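Local atomic coordinates of acetyl-CoA acetyltransferase (Bacillus anthracis, PDB entry 3SS6), a protein that probably catalyses the reversible thiolase condensation of two acetyl-CoA molecules into acetoacetyl-CoA and free CoA. Residues 96-106 / 276-284. Residues are numbered along the deposited sequence; the frame is centred on the assembly and turned at random.
With K (potassium ion), chain F.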
loop_
_atom_site.group_PDB
_atom_site.type_symbol
_atom_site.label_atom_id
_atom_site.label_comp_id
_atom_site.label_asym_id
_atom_site.label_seq_id
_atom_site.Cartn_x
_atom_site.Cartn_y
_atom_site.Cartn_z
ATOM N N GLN A 96 3.604 6.926 -33.134
ATOM C CA GLN A 96 5.008 7.336 -33.133
ATOM C C GLN A 96 5.932 6.128 -33.335
ATOM O O GLN A 96 6.979 6.232 -33.987
ATOM C CB GLN A 96 5.372 8.064 -31.827
ATOM C CG GLN A 96 6.840 8.482 -31.764
ATOM C CD GLN A 96 7.167 9.520 -32.831
ATOM O OE1 GLN A 96 6.467 10.518 -32.967
ATOM N NE2 GLN A 96 8.219 9.276 -33.603
ATOM N N ALA A 97 5.555 4.983 -32.780
ATOM C CA ALA A 97 6.367 3.775 -32.962
ATOM C C ALA A 97 6.497 3.446 -34.445
ATOM O O ALA A 97 7.572 3.093 -34.923
ATOM C CB ALA A 97 5.774 2.578 -32.187
ATOM N N ILE A 98 5.392 3.560 -35.168
ATOM C CA ILE A 98 5.415 3.309 -36.605
ATOM C C ILE A 98 6.274 4.351 -37.319
ATOM O O ILE A 98 7.015 4.019 -38.241
ATOM C CB ILE A 98 3.991 3.303 -37.175
ATOM C CG1 ILE A 98 3.235 2.090 -36.619
ATOM C CG2 ILE A 98 4.021 3.313 -38.712
ATOM C CD1 ILE A 98 1.718 2.186 -36.775
ATOM N N MET A 99 6.167 5.613 -36.905
ATOM C CA MET A 99 6.967 6.680 -37.506
ATOM C C MET A 99 8.463 6.488 -37.256
ATOM O O MET A 99 9.283 6.693 -38.158
ATOM C CB MET A 99 6.505 8.053 -36.997
ATOM C CG MET A 99 5.086 8.368 -37.457
ATOM S SD MET A 99 4.230 9.510 -36.354
ATOM C CE MET A 99 5.375 10.893 -36.336
ATOM N N SER A 100 8.802 6.080 -36.039
ATOM C CA SER A 100 10.185 5.838 -35.676
ATOM C C SER A 100 10.745 4.646 -36.458
ATOM O O SER A 100 11.910 4.664 -36.881
ATOM C CB SER A 100 10.308 5.627 -34.169
ATOM O OG SER A 100 10.083 6.852 -33.480
ATOM N N ALA A 101 9.914 3.630 -36.671
ATOM C CA ALA A 101 10.309 2.503 -37.515
ATOM C C ALA A 101 10.575 2.993 -38.935
ATOM O O ALA A 101 11.579 2.617 -39.575
ATOM C CB ALA A 101 9.214 1.427 -37.526
ATOM N N ALA A 102 9.680 3.840 -39.438
ATOM C CA ALA A 102 9.862 4.370 -40.785
ATOM C C ALA A 102 11.171 5.155 -40.889
ATOM O O ALA A 102 11.903 5.036 -41.883
ATOM C CB ALA A 102 8.673 5.236 -41.185
ATOM N N MET A 103 11.484 5.942 -39.862
ATOM C CA MET A 103 12.733 6.699 -39.874
ATOM C C MET A 103 13.936 5.776 -39.980
ATOM O O MET A 103 14.837 6.025 -40.774
ATOM C CB MET A 103 12.872 7.589 -38.632
ATOM C CG MET A 103 11.824 8.688 -38.555
ATOM S SD MET A 103 12.248 10.012 -37.382
ATOM C CE MET A 103 12.167 9.147 -35.812
ATOM N N GLN A 104 13.961 4.722 -39.168
ATOM C CA GLN A 104 15.075 3.780 -39.220
ATOM C C GLN A 104 15.200 3.163 -40.609
ATOM O O GLN A 104 16.299 2.996 -41.126
ATOM C CB GLN A 104 14.910 2.666 -38.184
ATOM C CG GLN A 104 15.071 3.144 -36.751
ATOM C CD GLN A 104 15.239 1.998 -35.765
ATOM O OE1 GLN A 104 15.068 0.828 -36.116
ATOM N NE2 GLN A 104 15.567 2.333 -34.530
ATOM N N ILE A 105 14.069 2.819 -41.213
ATOM C CA ILE A 105 14.099 2.193 -42.535
ATOM C C ILE A 105 14.519 3.188 -43.609
ATOM O O ILE A 105 15.335 2.866 -44.475
ATOM C CB ILE A 105 12.745 1.549 -42.869
ATOM C CG1 ILE A 105 12.482 0.395 -41.888
ATOM C CG2 ILE A 105 12.706 1.091 -44.345
ATOM C CD1 ILE A 105 11.032 -0.096 -41.871
ATOM N N GLN A 106 13.979 4.402 -43.553
ATOM C CA GLN A 106 14.358 5.406 -44.543
ATOM C C GLN A 106 15.867 5.640 -44.543
ATOM O O GLN A 106 16.485 5.819 -45.603
ATOM C CB GLN A 106 13.644 6.725 -44.268
ATOM C CG GLN A 106 12.128 6.694 -44.418
ATOM C CD GLN A 106 11.501 7.993 -43.918
ATOM O OE1 GLN A 106 10.884 8.042 -42.839
ATOM N NE2 GLN A 106 11.691 9.064 -44.685
ATOM N N ARG A 276 2.132 1.692 -48.494
ATOM C CA ARG A 276 3.359 2.452 -48.290
ATOM C C ARG A 276 3.084 3.644 -47.386
ATOM O O ARG A 276 1.957 4.149 -47.315
ATOM C CB ARG A 276 3.945 2.932 -49.624
ATOM C CG ARG A 276 3.117 4.026 -50.311
ATOM C CD ARG A 276 3.844 4.625 -51.534
ATOM N NE ARG A 276 4.014 3.645 -52.606
ATOM C CZ ARG A 276 5.130 2.958 -52.827
ATOM N NH1 ARG A 276 6.200 3.141 -52.058
ATOM N NH2 ARG A 276 5.182 2.089 -53.827
ATOM N N ILE A 277 4.112 4.087 -46.676
ATOM C CA ILE A 277 4.001 5.322 -45.916
ATOM C C ILE A 277 4.491 6.469 -46.794
ATOM O O ILE A 277 5.606 6.419 -47.328
ATOM C CB ILE A 277 4.806 5.248 -44.605
ATOM C CG1 ILE A 277 4.153 4.243 -43.654
ATOM C CG2 ILE A 277 4.848 6.625 -43.938
ATOM C CD1 ILE A 277 4.986 3.885 -42.418
ATOM N N VAL A 278 3.661 7.493 -46.982
ATOM C CA VAL A 278 4.113 8.639 -47.773
ATOM C C VAL A 278 4.497 9.873 -46.957
ATOM O O VAL A 278 5.146 10.772 -47.483
ATOM C CB VAL A 278 3.116 9.031 -48.887
ATOM C CG1 VAL A 278 2.967 7.885 -49.896
ATOM C CG2 VAL A 278 1.784 9.416 -48.308
ATOM N N GLY A 279 4.108 9.915 -45.681
ATOM C CA GLY A 279 4.471 11.037 -44.827
ATOM C C GLY A 279 3.901 10.931 -43.429
ATOM O O GLY A 279 3.061 10.086 -43.156
ATOM N N TYR A 280 4.386 11.783 -42.534
ATOM C CA TYR A 280 3.863 11.854 -41.175
ATOM C C TYR A 280 4.190 13.212 -40.602
ATOM O O TYR A 280 5.133 13.872 -41.058
ATOM C CB TYR A 280 4.429 10.731 -40.278
ATOM C CG TYR A 280 5.911 10.485 -40.473
ATOM C CD1 TYR A 280 6.861 11.243 -39.794
ATOM C CD2 TYR A 280 6.361 9.508 -41.355
ATOM C CE1 TYR A 280 8.212 11.025 -39.989
ATOM C CE2 TYR A 280 7.707 9.284 -41.551
ATOM C CZ TYR A 280 8.632 10.047 -40.861
ATOM O OH TYR A 280 9.982 9.849 -41.052
ATOM N N SER A 281 3.411 13.645 -39.613
ATOM C CA SER A 281 3.592 14.975 -39.057
ATOM C C SER A 281 3.179 15.043 -37.589
ATOM O O SER A 281 2.359 14.249 -37.123
ATOM C CB SER A 281 2.784 15.984 -39.867
ATOM O OG SER A 281 1.429 15.586 -39.901
ATOM N N VAL A 282 3.757 16.006 -36.878
ATOM C CA VAL A 282 3.507 16.194 -35.447
ATOM C C VAL A 282 3.328 17.688 -35.179
ATOM O O VAL A 282 4.124 18.506 -35.645
ATOM C CB VAL A 282 4.704 15.680 -34.607
ATOM C CG1 VAL A 282 4.485 15.954 -33.129
ATOM C CG2 VAL A 282 4.924 14.189 -34.846
ATOM N N ALA A 283 2.290 18.049 -34.429
ATOM C CA ALA A 283 2.049 19.462 -34.120
ATOM C C ALA A 283 1.719 19.647 -32.642
ATOM O O ALA A 283 0.986 18.852 -32.060
ATOM C CB ALA A 283 0.914 20.010 -34.997
ATOM N N GLY A 284 2.284 20.679 -32.029
ATOM C CA GLY A 284 1.985 20.972 -30.636
ATOM C C GLY A 284 0.942 22.060 -30.451
ATOM O O GLY A 284 0.985 23.099 -31.114
HETATM K K K F . 12.778 7.262 -32.367
#
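Tyr280 points from strand 276-284 at helix 96-106 and ends against Met99, Ala102, Met103 and Gln106. Tyr280 CB touches Met99 CG at 3.7 Å. CG of the ring sits between the backbone N and the carbonyl carbon (chi1 42°), which directs the ring toward the helix. Tyr280 CD1 meets the methyl CE of Met99 at 3.8 Å. Met99 CB stands over one face of the Tyr280 ring, toward the rim, and the sulfur lies oblique to it, 5.3 Å from Met99 SD to the ring centroid: a Met-aromatic contact. Tyr280 CE2 packs against Ala102 CB at 4.2 Å. Met103 CG lies 3.3 Å from Tyr280 OH. Tyr280 OH donates a hydrogen bond to Gln106 OE1 at 2.7 Å. That oxygen lies at the ring edge, in its plane, and accepts on a lone pair, while the amide plane is turned 77° from the ring.

On either side of Tyr280 along the strand, the packing is apolar. Ile277 CD1 meets Ile98 CG2 at 3.9 Å and also Ala102 CB. Val282 CG2 touches Met99 CE at 3.6 Å. Away from the strand, Ser100 OG binds a potassium ion together with Tyr85 and the matching Ser100 and Tyr85 of the second subunit. The helix also packs on strand 112-120 through Ala101, and joins N- and C-terminal thiolase regions as in the inner helical layer of the alpha-beta-alpha-beta-alpha thiolase fold.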